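Long-range contact in N-acetylmuramoyl-L-alanine amidase AmiD (Escherichia coli, PDB 3D2Y), which uses a catalytic zinc ion to hydrolyse the link between N-acetylmuramoyl residues and L-amino acids in cell-wall glycopeptides: residues Thr200-Tyr212 / Thr247-Gln260. Residues are numbered along the deposited sequence; the frame is centred on the assembly and turned at random.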
loop_
_atom_site.group_PDB
_atom_site.type_symbol
_atom_site.label_atom_id
_atom_site.label_comp_id
_atom_site.label_asym_id
_atom_site.label_seq_id
_atom_site.Cartn_x
_atom_site.Cartn_y
_atom_site.Cartn_z
ATOM N N THR A 200 23.853 -5.320 4.472
ATOM C CA THR A 200 22.812 -4.299 4.247
ATOM C C THR A 200 22.678 -3.945 2.766
ATOM O O THR A 200 21.574 -3.907 2.242
ATOM C CB THR A 200 23.029 -3.049 5.137
ATOM O OG1 THR A 200 23.052 -3.460 6.500
ATOM C CG2 THR A 200 21.922 -2.031 4.984
ATOM N N ALA A 201 23.787 -3.669 2.089
ATOM C CA ALA A 201 23.700 -3.253 0.691
ATOM C C ALA A 201 22.931 -4.257 -0.197
ATOM O O ALA A 201 22.133 -3.870 -1.059
ATOM C CB ALA A 201 25.067 -2.977 0.143
ATOM N N SER A 202 23.193 -5.541 0.022
ATOM C CA SER A 202 22.602 -6.619 -0.759
ATOM C C SER A 202 21.099 -6.641 -0.518
ATOM O O SER A 202 20.337 -6.787 -1.449
ATOM C CB SER A 202 23.210 -7.971 -0.329
ATOM O OG SER A 202 24.564 -8.070 -0.726
ATOM N N LEU A 203 20.690 -6.516 0.734
ATOM C CA LEU A 203 19.257 -6.432 1.035
ATOM C C LEU A 203 18.594 -5.216 0.368
ATOM O O LEU A 203 17.502 -5.329 -0.224
ATOM C CB LEU A 203 19.006 -6.501 2.558
ATOM C CG LEU A 203 17.529 -6.399 2.984
ATOM C CD1 LEU A 203 16.592 -7.509 2.384
ATOM C CD2 LEU A 203 17.350 -6.295 4.506
ATOM N N LEU A 204 19.231 -4.056 0.448
ATOM C CA LEU A 204 18.666 -2.849 -0.183
ATOM C C LEU A 204 18.490 -2.938 -1.709
ATOM O O LEU A 204 17.527 -2.401 -2.268
ATOM C CB LEU A 204 19.456 -1.625 0.192
ATOM C CG LEU A 204 19.406 -1.265 1.677
ATOM C CD1 LEU A 204 20.586 -0.384 1.931
ATOM C CD2 LEU A 204 18.135 -0.555 2.008
ATOM N N GLU A 205 19.406 -3.617 -2.380
ATOM C CA GLU A 205 19.222 -3.865 -3.786
ATOM C C GLU A 205 17.907 -4.588 -4.049
ATOM O O GLU A 205 17.130 -4.166 -4.904
ATOM C CB GLU A 205 20.409 -4.623 -4.398
ATOM C CG GLU A 205 20.138 -5.023 -5.849
ATOM C CD GLU A 205 21.212 -5.916 -6.452
ATOM O OE1 GLU A 205 22.382 -5.866 -5.999
ATOM O OE2 GLU A 205 20.885 -6.667 -7.390
ATOM N N LEU A 206 17.666 -5.676 -3.315
ATOM C CA LEU A 206 16.456 -6.469 -3.457
ATOM C C LEU A 206 15.198 -5.601 -3.188
ATOM O O LEU A 206 14.215 -5.669 -3.914
ATOM C CB LEU A 206 16.461 -7.658 -2.472
ATOM C CG LEU A 206 17.571 -8.710 -2.706
ATOM C CD1 LEU A 206 17.440 -9.773 -1.635
ATOM C CD2 LEU A 206 17.545 -9.383 -4.095
ATOM N N LEU A 207 15.245 -4.802 -2.130
ATOM C CA LEU A 207 14.108 -3.945 -1.809
ATOM C C LEU A 207 13.856 -2.905 -2.882
ATOM O O LEU A 207 12.690 -2.675 -3.275
ATOM C CB LEU A 207 14.285 -3.291 -0.425
ATOM C CG LEU A 207 14.459 -4.308 0.697
ATOM C CD1 LEU A 207 14.438 -3.554 2.048
ATOM C CD2 LEU A 207 13.402 -5.425 0.651
ATOM N N ALA A 208 14.949 -2.336 -3.410
ATOM C CA ALA A 208 14.869 -1.402 -4.523
ATOM C C ALA A 208 14.123 -2.045 -5.672
ATOM O O ALA A 208 13.218 -1.450 -6.249
ATOM C CB ALA A 208 16.284 -0.965 -4.996
ATOM N N ARG A 209 14.527 -3.264 -6.028
ATOM C CA ARG A 209 13.956 -3.928 -7.183
ATOM C C ARG A 209 12.513 -4.362 -6.966
ATOM O O ARG A 209 11.739 -4.384 -7.925
ATOM C CB ARG A 209 14.793 -5.132 -7.613
ATOM C CG ARG A 209 16.246 -4.819 -8.079
ATOM C CD ARG A 209 16.371 -4.087 -9.432
ATOM N NE ARG A 209 15.914 -2.698 -9.388
ATOM C CZ ARG A 209 16.629 -1.647 -8.957
ATOM N NH1 ARG A 209 17.885 -1.774 -8.555
ATOM N NH2 ARG A 209 16.075 -0.448 -8.947
ATOM N N TYR A 210 12.188 -4.710 -5.722
ATOM C CA TYR A 210 10.803 -5.042 -5.351
ATOM C C TYR A 210 9.890 -3.799 -5.431
ATOM O O TYR A 210 8.714 -3.917 -5.801
ATOM C CB TYR A 210 10.669 -5.786 -4.002
ATOM C CG TYR A 210 9.217 -6.226 -3.758
ATOM C CD1 TYR A 210 8.661 -7.289 -4.481
ATOM C CD2 TYR A 210 8.381 -5.528 -2.878
ATOM C CE1 TYR A 210 7.349 -7.677 -4.272
ATOM C CE2 TYR A 210 7.011 -5.906 -2.702
ATOM C CZ TYR A 210 6.536 -6.989 -3.392
ATOM O OH TYR A 210 5.212 -7.356 -3.256
ATOM N N GLY A 211 10.436 -2.631 -5.070
ATOM C CA GLY A 211 9.823 -1.380 -5.439
ATOM C C GLY A 211 10.135 -0.200 -4.568
ATOM O O GLY A 211 9.711 0.913 -4.888
ATOM N N TYR A 212 10.904 -0.438 -3.500
ATOM C CA TYR A 212 11.180 0.591 -2.497
ATOM C C TYR A 212 12.118 1.674 -3.034
ATOM O O TYR A 212 13.025 1.396 -3.756
ATOM C CB TYR A 212 11.710 -0.016 -1.154
ATOM C CG TYR A 212 10.650 -0.768 -0.375
ATOM C CD1 TYR A 212 9.983 -0.191 0.742
ATOM C CD2 TYR A 212 10.269 -2.044 -0.787
ATOM C CE1 TYR A 212 8.971 -0.928 1.404
ATOM C CE2 TYR A 212 9.316 -2.763 -0.167
ATOM C CZ TYR A 212 8.662 -2.233 0.956
ATOM O OH TYR A 212 7.654 -2.992 1.519
ATOM N N THR A 247 14.407 -11.494 6.653
ATOM C CA THR A 247 14.055 -10.339 5.836
ATOM C C THR A 247 14.507 -10.498 4.358
ATOM O O THR A 247 13.699 -10.302 3.431
ATOM C CB THR A 247 14.616 -9.007 6.419
ATOM O OG1 THR A 247 14.161 -8.844 7.760
ATOM C CG2 THR A 247 14.111 -7.833 5.643
ATOM N N GLN A 248 15.777 -10.855 4.158
ATOM C CA GLN A 248 16.299 -11.142 2.850
ATOM C C GLN A 248 15.522 -12.268 2.134
ATOM O O GLN A 248 15.194 -12.132 0.955
ATOM C CB GLN A 248 17.786 -11.507 2.935
ATOM C CG GLN A 248 18.366 -11.881 1.595
ATOM C CD GLN A 248 19.811 -12.337 1.639
ATOM O OE1 GLN A 248 20.213 -13.128 2.497
ATOM N NE2 GLN A 248 20.598 -11.856 0.672
ATOM N N ALA A 249 15.245 -13.375 2.826
ATOM C CA ALA A 249 14.551 -14.528 2.224
ATOM C C ALA A 249 13.144 -14.161 1.760
ATOM O O ALA A 249 12.682 -14.614 0.705
ATOM C CB ALA A 249 14.491 -15.690 3.186
ATOM N N ILE A 250 12.484 -13.315 2.539
ATOM C CA ILE A 250 11.143 -12.826 2.206
ATOM C C ILE A 250 11.188 -12.000 0.932
ATOM O O ILE A 250 10.379 -12.230 0.005
ATOM C CB ILE A 250 10.541 -12.063 3.411
ATOM C CG1 ILE A 250 10.187 -13.089 4.525
ATOM C CG2 ILE A 250 9.311 -11.228 2.996
ATOM C CD1 ILE A 250 9.827 -12.430 5.873
ATOM N N ALA A 251 12.156 -11.075 0.874
ATOM C CA ALA A 251 12.389 -10.227 -0.291
ATOM C C ALA A 251 12.670 -11.093 -1.511
ATOM O O ALA A 251 12.117 -10.837 -2.577
ATOM C CB ALA A 251 13.571 -9.275 -0.037
ATOM N N GLU A 252 13.526 -12.109 -1.345
ATOM C CA GLU A 252 13.873 -13.043 -2.416
ATOM C C GLU A 252 12.684 -13.835 -2.927
ATOM O O GLU A 252 12.535 -14.014 -4.157
ATOM C CB GLU A 252 15.017 -13.978 -1.990
ATOM C CG GLU A 252 16.388 -13.263 -1.922
ATOM C CD GLU A 252 17.537 -14.151 -1.423
ATOM O OE1 GLU A 252 17.399 -14.780 -0.347
ATOM O OE2 GLU A 252 18.576 -14.229 -2.131
ATOM N N ALA A 253 11.851 -14.311 -1.990
ATOM C CA ALA A 253 10.617 -15.034 -2.329
ATOM C C ALA A 253 9.539 -14.131 -2.969
ATOM O O ALA A 253 8.876 -14.548 -3.943
ATOM C CB ALA A 253 10.064 -15.759 -1.133
ATOM N N LEU A 254 9.337 -12.921 -2.442
ATOM C CA LEU A 254 8.540 -11.906 -3.162
ATOM C C LEU A 254 8.970 -11.598 -4.602
ATOM O O LEU A 254 8.135 -11.592 -5.523
ATOM C CB LEU A 254 8.477 -10.589 -2.369
ATOM C CG LEU A 254 7.625 -10.679 -1.105
ATOM C CD1 LEU A 254 8.002 -9.509 -0.218
ATOM C CD2 LEU A 254 6.112 -10.732 -1.417
ATOM N N LEU A 255 10.271 -11.400 -4.808
ATOM C CA LEU A 255 10.786 -11.150 -6.133
ATOM C C LEU A 255 10.591 -12.337 -7.103
ATOM O O LEU A 255 10.220 -12.171 -8.268
ATOM C CB LEU A 255 12.256 -10.702 -6.067
ATOM C CG LEU A 255 12.449 -9.247 -5.630
ATOM C CD1 LEU A 255 13.913 -9.020 -5.172
ATOM C CD2 LEU A 255 12.001 -8.244 -6.723
ATOM N N GLU A 256 10.834 -13.529 -6.613
ATOM C CA GLU A 256 10.557 -14.729 -7.373
ATOM C C GLU A 256 9.088 -14.862 -7.830
ATOM O O GLU A 256 8.789 -15.181 -8.990
ATOM C CB GLU A 256 10.996 -15.930 -6.524
ATOM C CG GLU A 256 10.677 -17.247 -7.153
ATOM C CD GLU A 256 11.169 -18.380 -6.317
ATOM O OE1 GLU A 256 12.277 -18.834 -6.577
ATOM O OE2 GLU A 256 10.463 -18.786 -5.361
ATOM N N LYS A 257 8.163 -14.617 -6.910
ATOM C CA LYS A 257 6.741 -14.772 -7.188
ATOM C C LYS A 257 6.088 -13.634 -7.999
ATOM O O LYS A 257 5.250 -13.895 -8.877
ATOM C CB LYS A 257 6.004 -15.017 -5.871
ATOM C CG LYS A 257 4.535 -15.459 -6.010
ATOM C CD LYS A 257 3.929 -15.751 -4.642
ATOM C CE LYS A 257 2.426 -16.032 -4.764
ATOM N NZ LYS A 257 1.725 -16.167 -3.434
ATOM N N TYR A 258 6.487 -12.390 -7.741
ATOM C CA TYR A 258 5.799 -11.223 -8.322
ATOM C C TYR A 258 6.659 -10.401 -9.281
ATOM O O TYR A 258 6.155 -9.511 -9.990
ATOM C CB TYR A 258 5.298 -10.316 -7.207
ATOM C CG TYR A 258 4.332 -10.998 -6.291
ATOM C CD1 TYR A 258 2.998 -11.183 -6.670
ATOM C CD2 TYR A 258 4.746 -11.468 -5.037
ATOM C CE1 TYR A 258 2.080 -11.847 -5.828
ATOM C CE2 TYR A 258 3.864 -12.108 -4.195
ATOM C CZ TYR A 258 2.527 -12.306 -4.595
ATOM O OH TYR A 258 1.626 -12.897 -3.746
ATOM N N GLY A 259 7.971 -10.664 -9.285
ATOM C CA GLY A 259 8.862 -9.930 -10.152
ATOM C C GLY A 259 8.987 -8.459 -9.793
ATOM O O GLY A 259 8.712 -8.048 -8.643
ATOM N N GLN A 260 9.398 -7.676 -10.793
ATOM C CA GLN A 260 9.803 -6.278 -10.595
ATOM C C GLN A 260 9.122 -5.291 -11.559
ATOM O O GLN A 260 9.251 -4.070 -11.403
ATOM C CB GLN A 260 11.343 -6.159 -10.679
ATOM C CG GLN A 260 11.911 -6.580 -11.986
ATOM C CD GLN A 260 13.417 -6.664 -11.943
ATOM O OE1 GLN A 260 14.105 -5.657 -11.767
ATOM N NE2 GLN A 260 13.935 -7.865 -12.081
HETATM O O HOH W 1 10.619 -2.511 -9.452
HETATM O O HOH W 2 13.548 -2.894 -10.943
#
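Helix 200-210 and the 247-258 part of helix 245-258 run roughly the same way, their axes 9.7 Å apart at closest approach and crossing at 32°, with Leu206 facing Ala251. Leu206 is a knob in the hole formed by Gln248, Ala251, Glu252 and Leu255: its CD1 lies 3.7 Å from CG of Glu252, and its CD2 meets Leu255 CD1. The small Ala251 also takes Leu207 CD2 against its methyl. One turn earlier, Leu203 lays CD1 over the backbone of Gln248, 3.7 Å from its CA, while CD2 touches Thr247 CG2. The two helices pack with helix 220-234, whose Phe230 meets both Leu207 and Thr247, in an all-helical part of the chain away from the zinc site. At the C-terminal end, Tyr210 holds CG anti to its own N (chi1 -174°), which carries the ring across to Leu254; CE1 lies 3.7 Å from Leu254 CB, and Leu255 CD2 abuts the ring edge. Replacing Tyr210 with alanine would probably open a gap beside Leu254. No direct hydrogen bond joins the segments, but two waters do: one donates to Arg209 O and Gln260 O, the other accepts from Arg209 NE and donates to Gln260 OE1.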